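Local coordinates for hypothetical protein PH1789 (Pyrococcus horikoshii, PDB 1WR2), which is of unknown function but belongs to the ATP-grasp superfamily of alpha+beta proteins, at residues A[134-139]-A[154-159]; A[162-167]-A[189-194]. One frame throughout, in Å; residues are numbered along the deposited sequence.

Interaction 1 of 2, residues A[134-139]-A[154-159]; sequences HAIMFG and RLVPIT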
ATOM      1  N   HIS A 134     -16.364  -0.347 -10.803  1.00 36.82           N
ATOM      2  CA  HIS A 134     -15.091   0.124 -10.266  1.00 36.12           C
ATOM      3  C   HIS A 134     -14.428   1.227 -11.070  1.00 35.84           C
ATOM      4  O   HIS A 134     -14.482   1.252 -12.300  1.00 33.79           O
ATOM      5  CB  HIS A 134     -14.088  -1.030 -10.120  1.00 37.15           C
ATOM      6  CG  HIS A 134     -14.455  -2.021  -9.060  1.00 39.70           C
ATOM      7  ND1 HIS A 134     -15.252  -3.118  -9.308  1.00 37.18           N
ATOM      8  CD2 HIS A 134     -14.146  -2.070  -7.742  1.00 41.00           C
ATOM      9  CE1 HIS A 134     -15.417  -3.801  -8.188  1.00 42.24           C
ATOM     10  NE2 HIS A 134     -14.755  -3.186  -7.223  1.00 42.42           N
ATOM     11  N   ALA A 135     -13.794   2.143 -10.348  1.00 33.43           N
ATOM     12  CA  ALA A 135     -13.085   3.245 -10.963  1.00 31.08           C
ATOM     13  C   ALA A 135     -11.715   3.334 -10.317  1.00 31.72           C
ATOM     14  O   ALA A 135     -11.557   3.064  -9.119  1.00 31.62           O
ATOM     15  CB  ALA A 135     -13.854   4.537 -10.770  1.00 26.65           C
ATOM     16  N   ILE A 136     -10.725   3.700 -11.119  1.00 28.79           N
ATOM     17  CA  ILE A 136      -9.371   3.846 -10.647  1.00 30.23           C
ATOM     18  C   ILE A 136      -9.038   5.343 -10.669  1.00 31.21           C
ATOM     19  O   ILE A 136      -9.386   6.052 -11.614  1.00 29.09           O
ATOM     20  CB  ILE A 136      -8.401   3.043 -11.540  1.00 26.38           C
ATOM     21  CG1 ILE A 136      -6.982   3.114 -10.972  1.00 28.05           C
ATOM     22  CG2 ILE A 136      -8.465   3.563 -12.979  1.00 27.54           C
ATOM     23  CD1 ILE A 136      -6.058   2.042 -11.535  1.00 27.76           C
ATOM     24  N   MET A 137      -8.390   5.811  -9.607  1.00 31.60           N
ATOM     25  CA  MET A 137      -8.021   7.223  -9.453  1.00 33.53           C
ATOM     26  C   MET A 137      -6.515   7.396  -9.330  1.00 33.82           C
ATOM     27  O   MET A 137      -5.808   6.515  -8.829  1.00 31.43           O
ATOM     28  CB  MET A 137      -8.655   7.813  -8.181  1.00 35.09           C
ATOM     29  CG  MET A 137     -10.147   8.123  -8.236  1.00 40.80           C
ATOM     30  SD  MET A 137     -11.231   6.695  -8.494  1.00 47.44           S
ATOM     31  CE  MET A 137     -11.311   5.964  -6.842  1.00 47.33           C
ATOM     32  N   PHE A 138      -6.038   8.558  -9.757  1.00 31.85           N
ATOM     33  CA  PHE A 138      -4.626   8.893  -9.680  1.00 32.69           C
ATOM     34  C   PHE A 138      -4.472  10.358  -9.309  1.00 32.71           C
ATOM     35  O   PHE A 138      -5.252  11.202  -9.750  1.00 30.35           O
ATOM     36  CB  PHE A 138      -3.925   8.661 -11.016  1.00 33.71           C
ATOM     37  CG  PHE A 138      -2.516   9.171 -11.041  1.00 37.04           C
ATOM     38  CD1 PHE A 138      -1.510   8.505 -10.345  1.00 34.09           C
ATOM     39  CD2 PHE A 138      -2.204  10.351 -11.715  1.00 37.32           C
ATOM     40  CE1 PHE A 138      -0.218   9.003 -10.313  1.00 35.10           C
ATOM     41  CE2 PHE A 138      -0.907  10.861 -11.691  1.00 37.16           C
ATOM     42  CZ  PHE A 138       0.089  10.187 -10.989  1.00 38.18           C
ATOM     43  N   GLY A 139      -3.458  10.651  -8.503  1.00 32.34           N
ATOM     44  CA  GLY A 139      -3.188  12.018  -8.098  1.00 33.73           C
ATOM     45  C   GLY A 139      -1.940  12.011  -7.236  1.00 36.88           C
ATOM     46  O   GLY A 139      -1.507  10.943  -6.800  1.00 35.74           O
ATOM     47  N   ARG A 154     -10.883   7.024 -14.044  1.00 33.93           N
ATOM     48  CA  ARG A 154     -11.262   6.319 -15.262  1.00 35.96           C
ATOM     49  C   ARG A 154     -11.982   5.052 -14.810  1.00 35.67           C
ATOM     50  O   ARG A 154     -11.730   4.560 -13.708  1.00 33.87           O
ATOM     51  CB  ARG A 154      -9.999   5.950 -16.049  1.00 36.75           C
ATOM     52  CG  ARG A 154      -9.989   6.368 -17.512  1.00 45.20           C
ATOM     53  CD  ARG A 154     -10.407   7.811 -17.681  1.00 44.48           C
ATOM     54  NE  ARG A 154      -9.602   8.508 -18.673  1.00 44.83           N
ATOM     55  CZ  ARG A 154      -9.115   9.729 -18.492  1.00 45.66           C
ATOM     56  NH1 ARG A 154      -9.354  10.375 -17.357  1.00 43.34           N
ATOM     57  NH2 ARG A 154      -8.393  10.303 -19.441  1.00 48.14           N
ATOM     58  N   LEU A 155     -12.885   4.528 -15.632  1.00 35.45           N
ATOM     59  CA  LEU A 155     -13.577   3.301 -15.252  1.00 36.68           C
ATOM     60  C   LEU A 155     -12.679   2.103 -15.563  1.00 36.95           C
ATOM     61  O   LEU A 155     -11.962   2.089 -16.565  1.00 36.33           O
ATOM     62  CB  LEU A 155     -14.909   3.171 -15.996  1.00 38.10           C
ATOM     63  CG  LEU A 155     -15.946   4.226 -15.613  1.00 38.99           C
ATOM     64  CD1 LEU A 155     -17.269   3.949 -16.331  1.00 40.47           C
ATOM     65  CD2 LEU A 155     -16.144   4.202 -14.098  1.00 36.22           C
ATOM     66  N   VAL A 156     -12.702   1.117 -14.679  1.00 35.36           N
ATOM     67  CA  VAL A 156     -11.907  -0.087 -14.857  1.00 37.27           C
ATOM     68  C   VAL A 156     -12.728  -1.055 -15.719  1.00 38.27           C
ATOM     69  O   VAL A 156     -13.931  -1.189 -15.524  1.00 37.37           O
ATOM     70  CB  VAL A 156     -11.605  -0.732 -13.484  1.00 36.86           C
ATOM     71  CG1 VAL A 156     -10.875  -2.053 -13.664  1.00 37.85           C
ATOM     72  CG2 VAL A 156     -10.778   0.231 -12.641  1.00 34.52           C
ATOM     73  N   PRO A 157     -12.088  -1.748 -16.677  1.00 39.64           N
ATOM     74  CA  PRO A 157     -10.670  -1.728 -17.046  1.00 40.44           C
ATOM     75  C   PRO A 157     -10.286  -0.532 -17.903  1.00 41.18           C
ATOM     76  O   PRO A 157     -11.082  -0.043 -18.706  1.00 42.63           O
ATOM     77  CB  PRO A 157     -10.501  -3.041 -17.798  1.00 40.20           C
ATOM     78  CG  PRO A 157     -11.794  -3.111 -18.559  1.00 40.82           C
ATOM     79  CD  PRO A 157     -12.821  -2.733 -17.499  1.00 40.59           C
ATOM     80  N   ILE A 158      -9.056  -0.066 -17.734  1.00 40.44           N
ATOM     81  CA  ILE A 158      -8.571   1.069 -18.505  1.00 41.95           C
ATOM     82  C   ILE A 158      -7.558   0.581 -19.534  1.00 42.96           C
ATOM     83  O   ILE A 158      -6.980  -0.495 -19.388  1.00 41.85           O
ATOM     84  CB  ILE A 158      -7.870   2.112 -17.604  1.00 40.87           C
ATOM     85  CG1 ILE A 158      -6.636   1.483 -16.946  1.00 37.14           C
ATOM     86  CG2 ILE A 158      -8.841   2.626 -16.543  1.00 37.59           C
ATOM     87  CD1 ILE A 158      -5.838   2.434 -16.073  1.00 39.07           C
ATOM     88  N   THR A 159      -7.354   1.377 -20.577  1.00 43.39           N
ATOM     89  CA  THR A 159      -6.388   1.043 -21.608  1.00 43.08           C
ATOM     90  C   THR A 159      -5.145   1.860 -21.308  1.00 44.22           C
ATOM     91  O   THR A 159      -5.170   2.732 -20.432  1.00 42.72           O
ATOM     92  CB  THR A 159      -6.924   1.406 -23.005  1.00 42.91           C
ATOM     93  OG1 THR A 159      -7.310   2.784 -23.022  1.00 43.45           O
ATOM     94  CG2 THR A 159      -8.136   0.544 -23.345  1.00 40.97           C
TER

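Interaction 2 of 2, residues A[162-167]-A[189-194]; sequences DARKMI and AIVDML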
ATOM      1  N   ASP A 162      -5.862   5.433 -21.606  1.00 43.44           N
ATOM      2  CA  ASP A 162      -6.525   5.981 -20.423  1.00 42.95           C
ATOM      3  C   ASP A 162      -5.482   6.335 -19.365  1.00 42.22           C
ATOM      4  O   ASP A 162      -5.497   7.434 -18.796  1.00 41.74           O
ATOM      5  CB  ASP A 162      -7.495   4.965 -19.815  1.00 42.96           C
ATOM      6  CG  ASP A 162      -8.716   4.718 -20.677  1.00 43.53           C
ATOM      7  OD1 ASP A 162      -9.146   5.644 -21.398  1.00 44.44           O
ATOM      8  OD2 ASP A 162      -9.259   3.594 -20.611  1.00 45.07           O
ATOM      9  N   ALA A 163      -4.578   5.389 -19.116  1.00 40.20           N
ATOM     10  CA  ALA A 163      -3.520   5.550 -18.119  1.00 39.27           C
ATOM     11  C   ALA A 163      -2.612   6.748 -18.358  1.00 39.94           C
ATOM     12  O   ALA A 163      -2.381   7.546 -17.451  1.00 38.52           O
ATOM     13  CB  ALA A 163      -2.683   4.279 -18.046  1.00 39.93           C
ATOM     14  N   ARG A 164      -2.082   6.879 -19.569  1.00 41.35           N
ATOM     15  CA  ARG A 164      -1.193   8.003 -19.863  1.00 44.17           C
ATOM     16  C   ARG A 164      -1.973   9.307 -19.825  1.00 44.39           C
ATOM     17  O   ARG A 164      -1.468  10.339 -19.383  1.00 44.88           O
ATOM     18  CB  ARG A 164      -0.533   7.821 -21.236  1.00 45.85           C
ATOM     19  CG  ARG A 164       0.398   6.632 -21.277  1.00 47.61           C
ATOM     20  CD  ARG A 164       1.062   6.432 -22.623  1.00 50.20           C
ATOM     21  NE  ARG A 164       1.935   5.266 -22.561  1.00 51.44           N
ATOM     22  CZ  ARG A 164       3.056   5.208 -21.847  1.00 53.59           C
ATOM     23  NH1 ARG A 164       3.457   6.261 -21.142  1.00 51.87           N
ATOM     24  NH2 ARG A 164       3.755   4.081 -21.807  1.00 53.87           N
ATOM     25  N   LYS A 165      -3.219   9.240 -20.272  1.00 44.21           N
ATOM     26  CA  LYS A 165      -4.088  10.398 -20.305  1.00 44.39           C
ATOM     27  C   LYS A 165      -4.456  10.881 -18.893  1.00 43.33           C
ATOM     28  O   LYS A 165      -4.303  12.062 -18.585  1.00 41.52           O
ATOM     29  CB  LYS A 165      -5.342  10.050 -21.108  1.00 48.64           C
ATOM     30  CG  LYS A 165      -6.215  11.227 -21.512  1.00 53.27           C
ATOM     31  CD  LYS A 165      -7.320  10.751 -22.456  1.00 57.69           C
ATOM     32  CE  LYS A 165      -8.336  11.841 -22.767  1.00 58.61           C
ATOM     33  NZ  LYS A 165      -9.441  11.317 -23.617  1.00 61.08           N
ATOM     34  N   MET A 166      -4.926   9.981 -18.030  1.00 40.28           N
ATOM     35  CA  MET A 166      -5.308  10.404 -16.681  1.00 38.57           C
ATOM     36  C   MET A 166      -4.113  10.926 -15.881  1.00 38.30           C
ATOM     37  O   MET A 166      -4.278  11.673 -14.919  1.00 38.72           O
ATOM     38  CB  MET A 166      -6.010   9.266 -15.926  1.00 36.04           C
ATOM     39  CG  MET A 166      -5.145   8.087 -15.559  1.00 36.06           C
ATOM     40  SD  MET A 166      -6.149   6.709 -14.955  1.00 37.41           S
ATOM     41  CE  MET A 166      -6.793   7.396 -13.418  1.00 38.58           C
ATOM     42  N   ILE A 167      -2.907  10.544 -16.285  1.00 35.91           N
ATOM     43  CA  ILE A 167      -1.719  11.024 -15.598  1.00 36.96           C
ATOM     44  C   ILE A 167      -1.461  12.466 -16.027  1.00 37.76           C
ATOM     45  O   ILE A 167      -1.032  13.301 -15.230  1.00 37.30           O
ATOM     46  CB  ILE A 167      -0.471  10.177 -15.944  1.00 36.13           C
ATOM     47  CG1 ILE A 167      -0.666   8.731 -15.473  1.00 35.00           C
ATOM     48  CG2 ILE A 167       0.762  10.777 -15.272  1.00 34.90           C
ATOM     49  CD1 ILE A 167       0.524   7.818 -15.792  1.00 35.10           C
ATOM     50  N   ALA A 189       6.505   3.968 -15.447  1.00 38.98           N
ATOM     51  CA  ALA A 189       6.362   3.126 -14.273  1.00 39.79           C
ATOM     52  C   ALA A 189       4.965   3.353 -13.696  1.00 38.54           C
ATOM     53  O   ALA A 189       4.292   2.419 -13.268  1.00 38.10           O
ATOM     54  CB  ALA A 189       7.429   3.480 -13.244  1.00 39.19           C
ATOM     55  N   ILE A 190       4.522   4.603 -13.695  1.00 37.39           N
ATOM     56  CA  ILE A 190       3.193   4.895 -13.178  1.00 35.96           C
ATOM     57  C   ILE A 190       2.156   4.243 -14.077  1.00 35.92           C
ATOM     58  O   ILE A 190       1.201   3.642 -13.599  1.00 32.50           O
ATOM     59  CB  ILE A 190       2.926   6.396 -13.120  1.00 34.87           C
ATOM     60  CG1 ILE A 190       3.990   7.074 -12.256  1.00 33.97           C
ATOM     61  CG2 ILE A 190       1.535   6.641 -12.546  1.00 35.92           C
ATOM     62  CD1 ILE A 190       3.891   8.574 -12.217  1.00 33.56           C
ATOM     63  N   VAL A 191       2.348   4.365 -15.385  1.00 35.74           N
ATOM     64  CA  VAL A 191       1.419   3.775 -16.338  1.00 37.60           C
ATOM     65  C   VAL A 191       1.303   2.271 -16.113  1.00 39.66           C
ATOM     66  O   VAL A 191       0.213   1.704 -16.183  1.00 39.96           O
ATOM     67  CB  VAL A 191       1.884   4.032 -17.788  1.00 38.68           C
ATOM     68  CG1 VAL A 191       1.059   3.207 -18.754  1.00 37.61           C
ATOM     69  CG2 VAL A 191       1.762   5.512 -18.111  1.00 35.70           C
ATOM     70  N   ASP A 192       2.433   1.626 -15.843  1.00 40.65           N
ATOM     71  CA  ASP A 192       2.437   0.190 -15.607  1.00 41.81           C
ATOM     72  C   ASP A 192       1.648  -0.160 -14.337  1.00 40.35           C
ATOM     73  O   ASP A 192       0.902  -1.144 -14.318  1.00 39.54           O
ATOM     74  CB  ASP A 192       3.875  -0.327 -15.503  1.00 45.04           C
ATOM     75  CG  ASP A 192       3.947  -1.847 -15.450  1.00 47.63           C
ATOM     76  OD1 ASP A 192       3.450  -2.505 -16.393  1.00 50.00           O
ATOM     77  OD2 ASP A 192       4.501  -2.382 -14.468  1.00 49.51           O
ATOM     78  N   MET A 193       1.795   0.645 -13.286  1.00 38.63           N
ATOM     79  CA  MET A 193       1.060   0.380 -12.049  1.00 38.32           C
ATOM     80  C   MET A 193      -0.438   0.516 -12.249  1.00 35.23           C
ATOM     81  O   MET A 193      -1.211  -0.314 -11.785  1.00 32.56           O
ATOM     82  CB  MET A 193       1.493   1.321 -10.937  1.00 40.01           C
ATOM     83  CG  MET A 193       2.728   0.861 -10.198  1.00 45.49           C
ATOM     84  SD  MET A 193       2.993   1.860  -8.724  1.00 47.52           S
ATOM     85  CE  MET A 193       3.766   3.305  -9.466  1.00 47.67           C
ATOM     86  N   LEU A 194      -0.850   1.567 -12.948  1.00 32.24           N
ATOM     87  CA  LEU A 194      -2.267   1.781 -13.204  1.00 32.32           C
ATOM     88  C   LEU A 194      -2.879   0.608 -13.975  1.00 32.81           C
ATOM     89  O   LEU A 194      -3.992   0.168 -13.676  1.00 32.09           O
ATOM     90  CB  LEU A 194      -2.466   3.093 -13.979  1.00 31.25           C
ATOM     91  CG  LEU A 194      -2.344   4.410 -13.198  1.00 31.86           C
ATOM     92  CD1 LEU A 194      -2.274   5.584 -14.188  1.00 31.48           C
ATOM     93  CD2 LEU A 194      -3.545   4.559 -12.239  1.00 28.97           C
TER

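Interaction 1 of 2, residues A[134-139]-A[154-159]
Arg154 and Ile136 face each other as an antiparallel hydrogen-bonded pair, joined by two backbone hydrogen bonds, one from each N to the other's O. Ile136 N donates to Arg154 O at 2.9 Å, with 163° at the hydrogen. The return bond, from Arg154 N to Ile136 O, is more bent, with 142° at the hydrogen. On the face that carries both side chains, Arg154 CB lies 4.2 Å from Ile136 CG2, while the guanidinium leads away to a salt bridge of NH1 with Glu169. Leu155 pairs with Ala135 without hydrogen bonds; their CA atoms are 4.3 Å apart, and Leu155 CD2 meets Ala135 CB on the face of the sheet away from Ile136. This ladder adds the outermost strand 152-155 to strand 133-140 of the large antiparallel sheet of the ATP-grasp domain, and strand 120-129 hydrogen-bonds to the other edge of 133-140. At Val156 the strand has ended, yet its N still reaches His134 O in a nearly straight bond of 3.0 Å. Val156 CG2 lies against Ile136 CB at 3.8 Å. A cis peptide precedes Pro157, and beyond it Ile158 comes back to the Ile136 face: its CG2, anti to the carbonyl carbon, meets Ile136 CG2 at 3.7 Å, the two side chains crossing at about a right angle.

Interaction 2 of 2, residues A[162-167]-A[189-194]
Two helices of the ATP-grasp domain, 160-168 and 187-203, pack here beside the large antiparallel sheet through aliphatic side chains, Ala163 and Ile167 of the first meeting Val191 of the second. The axes of the two short segments come within 9.1 Å, and their N-to-C directions differ by 121°, so these two segments cross steeply. No hydrogen bond links them. The backbones are nearest at Ala163 and Val191, with 5.5 Å between their CA atoms; the small Ala163 side chain presents only CB, which meets Val191 CG1 and, a little farther off, Leu194 CD1. That same Leu194 methyl also lies 4.0 Å from Met166 CG and 3.8 Å from Ile167 CG1, though the place of the latter atom is less sure, since it sits too close to Ala163 O in the model. Met166 CG stands between its backbone N and carbonyl carbon (chi1 68°), which puts it within reach of this methyl. Beyond CG1 the Ile167 chain is extended, CD1 anti to CA (chi2 179°). Its tip sits between residues of successive positions on helix 187-203, touching Ile190 CG2 at 3.6 Å and Val191 CG2 at 3.5 Å. Phe138, from strand 133-140 of the sheet, packs against Met166, Ile167 and Ile190. At the margin, Arg164 runs extended from CG to NE and crosses Val191 at about a right angle; its NE forms a salt bridge with Glu160, on its own helix. The valine also touches the arginine's aliphatic part, Val191 CG2 being 3.6 Å from Arg164 CG. Farther out, this methyl lies over one face of the Arg164 guanidinium, 3.5 Å above the plane and offset toward the rim.

How the interactions relate
The centres of interactions 1 and 2 are 9 Å apart, and they follow in series along the chain: strand 152-155 is followed, after the short loop 156-159, by helix 160-168. Thr159 stands at the N-cap of that helix, and its backbone N bonds to Asp162 OD2. The two also touch by packing: Ile136 O lies 3.4 Å from Met166 CE, Ile136 CD1 lies 3.5 Å from Leu194 O, and Arg154 CG lies 3.7 Å from Asp162 CB. Ile136 therefore touches both helices of interaction 2, and Leu194 also packs on Ile158. The strand pairing of interaction 1 and the helix crossing of interaction 2 thus meet as sheet and helical layer, on the same side of the chain's centre.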